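PDB 6OHK: flavodoxin from Fusobacterium nucleatum, which binds flavin mononucleotide and transfers electrons, probably as a donor to a number of redox enzymes. Local coordinates for residues A[41-44]-A[45-48]; A[134-138]-A[139-143]; A[160-163]-A[164-167]. The protein carries 1 engineered substitution. All coordinates share one frame; numbering follows the deposited sequence.

Contact 1. Residues A[41-44]-A[45-48]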
loop_
_atom_site.group_PDB
_atom_site.type_symbol
_atom_site.label_atom_id
_atom_site.label_comp_id
_atom_site.label_asym_id
_atom_site.label_seq_id
_atom_site.Cartn_x
_atom_site.Cartn_y
_atom_site.Cartn_z
ATOM N N ASN A 41 -16.385 -0.674 -1.630
ATOM C CA ASN A 41 -17.335 -1.597 -1.030
ATOM C C ASN A 41 -17.097 -1.802 0.449
ATOM O O ASN A 41 -17.659 -2.740 1.028
ATOM C CB ASN A 41 -17.277 -2.924 -1.779
ATOM C CG ASN A 41 -17.672 -2.761 -3.215
ATOM O OD1 ASN A 41 -18.736 -2.159 -3.507
ATOM N ND2 ASN A 41 -16.840 -3.213 -4.133
ATOM N N GLY A 42 -16.272 -0.967 1.069
ATOM C CA GLY A 42 -16.019 -1.021 2.496
ATOM C C GLY A 42 -14.687 -1.675 2.834
ATOM O O GLY A 42 -13.940 -2.152 1.976
ATOM N N VAL A 43 -14.399 -1.693 4.133
ATOM C CA VAL A 43 -13.139 -2.218 4.665
ATOM C C VAL A 43 -13.330 -3.356 5.641
ATOM O O VAL A 43 -12.350 -3.806 6.255
ATOM C CB VAL A 43 -12.247 -1.123 5.290
ATOM C CG1 VAL A 43 -11.838 -0.111 4.266
ATOM C CG2 VAL A 43 -12.963 -0.464 6.487
ATOM N N LYS A 44 -14.539 -3.850 5.823
ATOM C CA LYS A 44 -14.707 -4.724 6.971
ATOM C C LYS A 44 -13.892 -6.008 6.835
ATOM O O LYS A 44 -13.425 -6.540 7.855
ATOM C CB LYS A 44 -16.171 -5.004 7.257
ATOM C CG LYS A 44 -16.858 -5.787 6.213
ATOM C CD LYS A 44 -18.345 -5.978 6.599
ATOM C CE LYS A 44 -19.180 -6.578 5.468
ATOM N NZ LYS A 44 -19.313 -5.696 4.248
ATOM N N GLU A 45 -13.657 -6.493 5.617
ATOM C CA GLU A 45 -12.919 -7.736 5.429
ATOM C C GLU A 45 -11.453 -7.635 5.796
ATOM O O GLU A 45 -10.799 -8.675 5.876
ATOM C CB GLU A 45 -13.069 -8.269 4.009
ATOM C CG GLU A 45 -14.491 -8.636 3.633
ATOM C CD GLU A 45 -15.335 -7.471 3.134
ATOM O OE1 GLU A 45 -14.892 -6.287 3.105
ATOM O OE2 GLU A 45 -16.500 -7.778 2.749
ATOM N N ILE A 46 -10.910 -6.442 6.018
ATOM C CA ILE A 46 -9.527 -6.354 6.464
ATOM C C ILE A 46 -9.326 -7.164 7.735
ATOM O O ILE A 46 -8.245 -7.716 7.968
ATOM C CB ILE A 46 -9.141 -4.865 6.615
ATOM C CG1 ILE A 46 -9.032 -4.240 5.232
ATOM C CG2 ILE A 46 -7.848 -4.684 7.437
ATOM C CD1 ILE A 46 -8.724 -2.744 5.135
ATOM N N GLU A 47 -10.355 -7.252 8.585
ATOM C CA GLU A 47 -10.273 -8.030 9.822
ATOM C C GLU A 47 -9.942 -9.493 9.563
ATOM O O GLU A 47 -9.392 -10.171 10.456
ATOM C CB GLU A 47 -11.607 -7.937 10.561
ATOM C CG GLU A 47 -11.579 -7.939 12.075
ATOM C CD GLU A 47 -12.872 -7.341 12.620
ATOM O OE1 GLU A 47 -12.829 -6.263 13.266
ATOM O OE2 GLU A 47 -13.941 -7.931 12.346
ATOM N N ASN A 48 -10.288 -10.017 8.394
ATOM C CA ASN A 48 -10.247 -11.445 8.102
ATOM C C ASN A 48 -8.882 -11.968 7.671
ATOM O O ASN A 48 -8.757 -13.185 7.471
ATOM C CB ASN A 48 -11.241 -11.754 6.987
ATOM C CG ASN A 48 -12.662 -11.447 7.381
ATOM O OD1 ASN A 48 -12.992 -11.390 8.564
ATOM N ND2 ASN A 48 -13.516 -11.260 6.379
HETATM O O HOH W 1 -16.862 -4.339 3.175
HETATM O O HOH W 2 -13.792 -4.765 1.131
HETATM O O HOH W 3 -15.097 -9.317 8.946
#
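Val43 and Ile46 meet on the inward side of this turn, CB of Val43 lying 3.9 Å from CD1 of Ile46, the two side chains slanting across one another. Ile46 directs CG1 beside its own backbone N (chi1 -71°) and runs straight on from there, which carries CD1 back over the preceding turn to Val43. Both residues are buried: Trp68 touches each of them, and Phe10, Leu75 and Phe80 close further round Ile46, so branched apolar side chains suit this face. The backbone beneath winds as a short 3-10 segment in the connection between strands 34-38 and 51-59 of the flavodoxin fold. Ile46 N donates to Val43 O at 3.0 Å and Glu47 N to Lys44 O at 3.2 Å, the i to i+3 spacing of a 3-10 helix. Gly42 precedes the turn with a positive phi of 102°, and its backbone angles are ones that suit glycine. The outer side is looser and polar. Lys44 NZ and Glu45 OE2 form only a long salt bridge of 3.8 Å, and a water also joins the two side chains. This water accepts from Lys44 NZ and donates to Asn41 O and to Glu45 OE1, the latter at 2.8 Å. A second water spans Gly42 O and the same OE1, 2.7 Å from that oxygen. The bend in the Glu45 chain (chi2 85°) turns its carboxylate back along the loop to receive both waters.

Contact 2. Residues A[134-138]-A[139-143]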
loop_
_atom_site.group_PDB
_atom_site.type_symbol
_atom_site.label_atom_id
_atom_site.label_comp_id
_atom_site.label_asym_id
_atom_site.label_seq_id
_atom_site.Cartn_x
_atom_site.Cartn_y
_atom_site.Cartn_z
ATOM N N ILE A 134 6.038 10.704 4.207
ATOM C CA ILE A 134 5.975 9.243 4.178
ATOM C C ILE A 134 7.329 8.586 4.371
ATOM O O ILE A 134 7.559 7.469 3.909
ATOM C CB ILE A 134 5.272 8.708 2.915
ATOM C CG1 ILE A 134 5.962 9.153 1.625
ATOM C CG2 ILE A 134 3.797 9.097 2.941
ATOM C CD1 ILE A 134 5.742 8.194 0.508
ATOM N N ILE A 135 8.235 9.253 5.096
ATOM C CA ILE A 135 9.496 8.654 5.513
ATOM C C ILE A 135 9.489 8.321 7.003
ATOM O O ILE A 135 9.059 9.121 7.846
ATOM C CB ILE A 135 10.674 9.565 5.140
ATOM C CG1 ILE A 135 10.923 9.499 3.633
ATOM C CG2 ILE A 135 11.956 9.177 5.915
ATOM C CD1 ILE A 135 12.101 10.383 3.160
ATOM N N GLU A 136 9.956 7.122 7.313
ATOM C CA GLU A 136 10.299 6.688 8.660
ATOM C C GLU A 136 11.624 5.962 8.584
ATOM O O GLU A 136 11.892 5.223 7.639
ATOM C CB GLU A 136 9.286 5.729 9.294
ATOM C CG GLU A 136 7.920 6.330 9.585
ATOM C CD GLU A 136 7.875 7.376 10.692
ATOM O OE1 GLU A 136 6.945 8.198 10.692
ATOM O OE2 GLU A 136 8.765 7.383 11.581
ATOM N N ASN A 137 12.483 6.234 9.575
ATOM C CA ASN A 137 13.791 5.591 9.615
ATOM C C ASN A 137 14.550 5.723 8.300
ATOM O O ASN A 137 15.229 4.811 7.851
ATOM C CB ASN A 137 13.660 4.118 10.006
ATOM C CG ASN A 137 14.946 3.550 10.516
ATOM O OD1 ASN A 137 15.742 4.262 11.132
ATOM N ND2 ASN A 137 15.167 2.261 10.269
ATOM N N GLY A 138 14.444 6.877 7.673
ATOM C CA GLY A 138 15.182 7.157 6.463
ATOM C C GLY A 138 14.677 6.508 5.197
ATOM O O GLY A 138 15.325 6.643 4.153
ATOM N N LYS A 139 13.530 5.815 5.244
ATOM C CA LYS A 139 12.995 5.097 4.094
ATOM C C LYS A 139 11.544 5.493 3.878
ATOM O O LYS A 139 10.870 5.927 4.805
ATOM C CB LYS A 139 13.070 3.596 4.320
ATOM C CG LYS A 139 14.524 3.073 4.280
ATOM C CD LYS A 139 14.577 1.554 4.246
ATOM C CE LYS A 139 16.002 1.066 4.109
ATOM N NZ LYS A 139 16.072 -0.420 4.118
ATOM N N PHE A 140 11.060 5.317 2.651
ATOM C CA PHE A 140 9.621 5.393 2.450
ATOM C C PHE A 140 8.930 4.242 3.179
ATOM O O PHE A 140 9.430 3.116 3.193
ATOM C CB PHE A 140 9.302 5.299 0.963
ATOM C CG PHE A 140 9.591 6.536 0.165
ATOM C CD1 PHE A 140 9.318 7.820 0.640
ATOM C CD2 PHE A 140 10.085 6.398 -1.134
ATOM C CE1 PHE A 140 9.565 8.947 -0.151
ATOM C CE2 PHE A 140 10.321 7.526 -1.922
ATOM C CZ PHE A 140 10.054 8.778 -1.428
ATOM N N ILE A 141 7.761 4.545 3.758
ATOM C CA ILE A 141 7.020 3.598 4.578
ATOM C C ILE A 141 6.268 2.542 3.766
ATOM O O ILE A 141 5.544 1.723 4.361
ATOM C CB ILE A 141 6.075 4.326 5.542
ATOM C CG1 ILE A 141 5.013 5.158 4.792
ATOM C CG2 ILE A 141 6.897 5.168 6.521
ATOM C CD1 ILE A 141 4.152 6.003 5.633
ATOM N N GLY A 142 6.448 2.510 2.457
ATOM C CA GLY A 142 5.852 1.492 1.615
ATOM C C GLY A 142 6.432 1.594 0.231
ATOM O O GLY A 142 7.417 2.306 -0.007
ATOM N N LEU A 143 5.782 0.925 -0.696
ATOM C CA LEU A 143 6.164 0.982 -2.091
ATOM C C LEU A 143 5.566 2.219 -2.731
ATOM O O LEU A 143 4.347 2.427 -2.653
ATOM C CB LEU A 143 5.645 -0.263 -2.789
ATOM C CG LEU A 143 6.010 -0.433 -4.240
ATOM C CD1 LEU A 143 7.524 -0.508 -4.415
ATOM C CD2 LEU A 143 5.324 -1.613 -4.814
#
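Ile134 lays its CG1-CD1 arm obliquely against the Phe140 ring, with CD1 3.6 Å from Phe140 CD1. Its CG1 stands between the backbone N and the carbonyl carbon (chi1 59°), which swings the arm to the ring. Ile135 reaches the same ring carbon, its CG1 3.8 Å from Phe140 CD1, while Tyr127 meets the ring edge-to-face from outside the hairpin. Ile141 crosses Ile134 at about a right angle, its CD1 4.0 Å from Ile134 CB, and its CG2 presses to 3.4 Å from Glu136 CG. These contacts belong to a beta hairpin with a two-residue loop, closed by a type I' turn from Glu136 to Lys139. Asn137 and Gly138 occupy its corners with positive phi, a conformation that asparagine and glycine tolerate well. Glu136 and Lys139 form the hydrogen-bonded pair: Glu136 N donates to Lys139 O at 2.9 Å, and Lys139 N returns a bond to Glu136 O at 3.0 Å. Farther from the turn, Ile141 N donates to Ile134 O at 2.9 Å. The Glu136 aliphatic stem covers Ile141, while its OE1 forms a salt bridge with Arg105. On the FMN side, Ile134 packs on the FMN-binding residue Cys101.

Contact 3. Residues A[160-163]-A[164-167]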
loop_
_atom_site.group_PDB
_atom_site.type_symbol
_atom_site.label_atom_id
_atom_site.label_comp_id
_atom_site.label_asym_id
_atom_site.label_seq_id
_atom_site.Cartn_x
_atom_site.Cartn_y
_atom_site.Cartn_z
ATOM N N ASP A 160 10.293 -6.815 -6.723
ATOM C CA ASP A 160 11.246 -6.816 -5.633
ATOM C C ASP A 160 10.546 -6.644 -4.294
ATOM O O ASP A 160 10.926 -7.256 -3.294
ATOM C CB ASP A 160 12.231 -5.662 -5.787
ATOM C CG ASP A 160 13.237 -5.859 -6.900
ATOM O OD1 ASP A 160 13.326 -6.958 -7.489
ATOM O OD2 ASP A 160 13.949 -4.855 -7.166
ATOM N N TRP A 161 9.536 -5.773 -4.249
ATOM C CA TRP A 161 8.838 -5.507 -2.993
ATOM C C TRP A 161 8.034 -6.716 -2.521
ATOM O O TRP A 161 8.033 -7.047 -1.337
ATOM C CB TRP A 161 7.935 -4.299 -3.216
ATOM C CG TRP A 161 7.237 -3.774 -2.018
ATOM C CD1 TRP A 161 7.786 -3.016 -1.029
ATOM C CD2 TRP A 161 5.854 -3.929 -1.687
ATOM N NE1 TRP A 161 6.836 -2.676 -0.110
ATOM C CE2 TRP A 161 5.641 -3.234 -0.477
ATOM C CE3 TRP A 161 4.789 -4.587 -2.283
ATOM C CZ2 TRP A 161 4.389 -3.142 0.114
ATOM C CZ3 TRP A 161 3.546 -4.501 -1.662
ATOM C CH2 TRP A 161 3.377 -3.785 -0.492
ATOM N N ILE A 162 7.337 -7.368 -3.448
ATOM C CA ILE A 162 6.583 -8.569 -3.084
ATOM C C ILE A 162 7.524 -9.632 -2.517
ATOM O O ILE A 162 7.221 -10.286 -1.505
ATOM C CB ILE A 162 5.775 -9.077 -4.288
ATOM C CG1 ILE A 162 4.653 -8.104 -4.644
ATOM C CG2 ILE A 162 5.232 -10.483 -4.051
ATOM C CD1 ILE A 162 3.536 -7.989 -3.627
ATOM N N THR A 163 8.694 -9.808 -3.138
ATOM C CA THR A 163 9.653 -10.775 -2.613
ATOM C C THR A 163 10.042 -10.439 -1.183
ATOM O O THR A 163 10.144 -11.335 -0.326
ATOM C CB THR A 163 10.869 -10.819 -3.528
ATOM O OG1 THR A 163 10.459 -11.336 -4.790
ATOM C CG2 THR A 163 11.990 -11.686 -2.995
ATOM N N GLU A 164 10.269 -9.156 -0.888
ATOM C CA GLU A 164 10.653 -8.767 0.455
ATOM C C GLU A 164 9.536 -8.984 1.456
ATOM O O GLU A 164 9.771 -9.530 2.539
ATOM C CB GLU A 164 11.121 -7.320 0.494
ATOM C CG GLU A 164 12.469 -7.095 -0.167
ATOM C CD GLU A 164 13.524 -8.102 0.278
ATOM O OE1 GLU A 164 14.049 -8.837 -0.591
ATOM O OE2 GLU A 164 13.800 -8.169 1.496
ATOM N N ILE A 165 8.320 -8.541 1.142
ATOM C CA ILE A 165 7.298 -8.603 2.178
ATOM C C ILE A 165 6.874 -10.034 2.444
ATOM O O ILE A 165 6.476 -10.364 3.576
ATOM C CB ILE A 165 6.096 -7.689 1.925
ATOM C CG1 ILE A 165 5.251 -8.163 0.744
ATOM C CG2 ILE A 165 6.552 -6.243 1.758
ATOM C CD1 ILE A 165 4.023 -7.276 0.507
ATOM N N LYS A 166 6.949 -10.893 1.434
ATOM C CA LYS A 166 6.585 -12.296 1.662
ATOM C C LYS A 166 7.422 -12.921 2.774
ATOM O O LYS A 166 6.949 -13.832 3.470
ATOM C CB LYS A 166 6.732 -13.103 0.366
ATOM C CG LYS A 166 5.585 -12.910 -0.580
ATOM C CD LYS A 166 5.514 -13.803 -1.775
ATOM C CE LYS A 166 6.774 -14.098 -2.517
ATOM N NZ LYS A 166 6.503 -15.365 -3.304
ATOM N N LYS A 167 8.641 -12.448 3.011
ATOM C CA LYS A 167 9.500 -12.980 4.050
ATOM C C LYS A 167 8.980 -12.742 5.436
ATOM O O LYS A 167 9.351 -13.417 6.335
ATOM C CB LYS A 167 10.903 -12.387 3.937
ATOM C CG LYS A 167 11.618 -12.662 2.638
ATOM C CD LYS A 167 12.992 -11.987 2.550
ATOM C CE LYS A 167 13.594 -12.083 1.165
ATOM N NZ LYS A 167 14.875 -11.327 0.987
HETATM O O HOH W 4 13.544 -8.062 -3.107
#
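Helix 154-166, the last helix of the flavodoxin fold, packs its buried face on the central sheet through Trp161, Ile162 and Ile165, all touching Ile53 of strand 51-59. One turn apart, Trp161 and Ile165 form a CH-pi contact: Ile165 CD1 stands over the face of the six-membered ring, 3.8 Å from its centroid and 22° off the normal. Ile165 CG2 lies over the indole too, offset toward its rim. The Trp161 CG is anti to the backbone N (chi1 -174°), an orientation that brings the indole alongside the following turn, and NE1 donates to Gly120 O. A flat, wide side chain thus fills the apolar interface while its one polar atom is satisfied. The helical ladder runs beneath, with Ile165 N donating to Trp161 O at 2.9 Å. Toward solvent the side chains are charged. Lys166 lays its aliphatic stem along the Ile162 carbonyl, CG 3.2 Å from Ile162 O. Lys167 NZ forms a salt bridge with Glu164 OE1 at 3.1 Å, on the syn side of the carboxylate but tilted out of its plane. A water donates both to that OE1 and to Asp160 O, at 2.7 Å from each oxygen.

How the contacts relate
All three contacts are partly buried, each having an apolar inner side and a polar outer one. Contact 1 belongs to a connecting loop, contact 2 to a hairpin and contact 3 to a helix. Their backbone bonding differs accordingly: i to i+3 bonds in the 3-10 turn, cross-strand bonds in the hairpin, i to i+4 bonds in the helix. Contacts 2 and 3 touch, Leu143 CB lying 3.8 Å from Trp161 CE2, where strand 139-145 meets the helix that follows it. Contact 1 stands apart, across the chain's centre from contact 2. Between their own segments, contacts 2 and 3 use an aromatic ring, Phe140 or Trp161, whereas contact 1 pairs two aliphatic side chains; waters bridge polar groups in contacts 1 and 3.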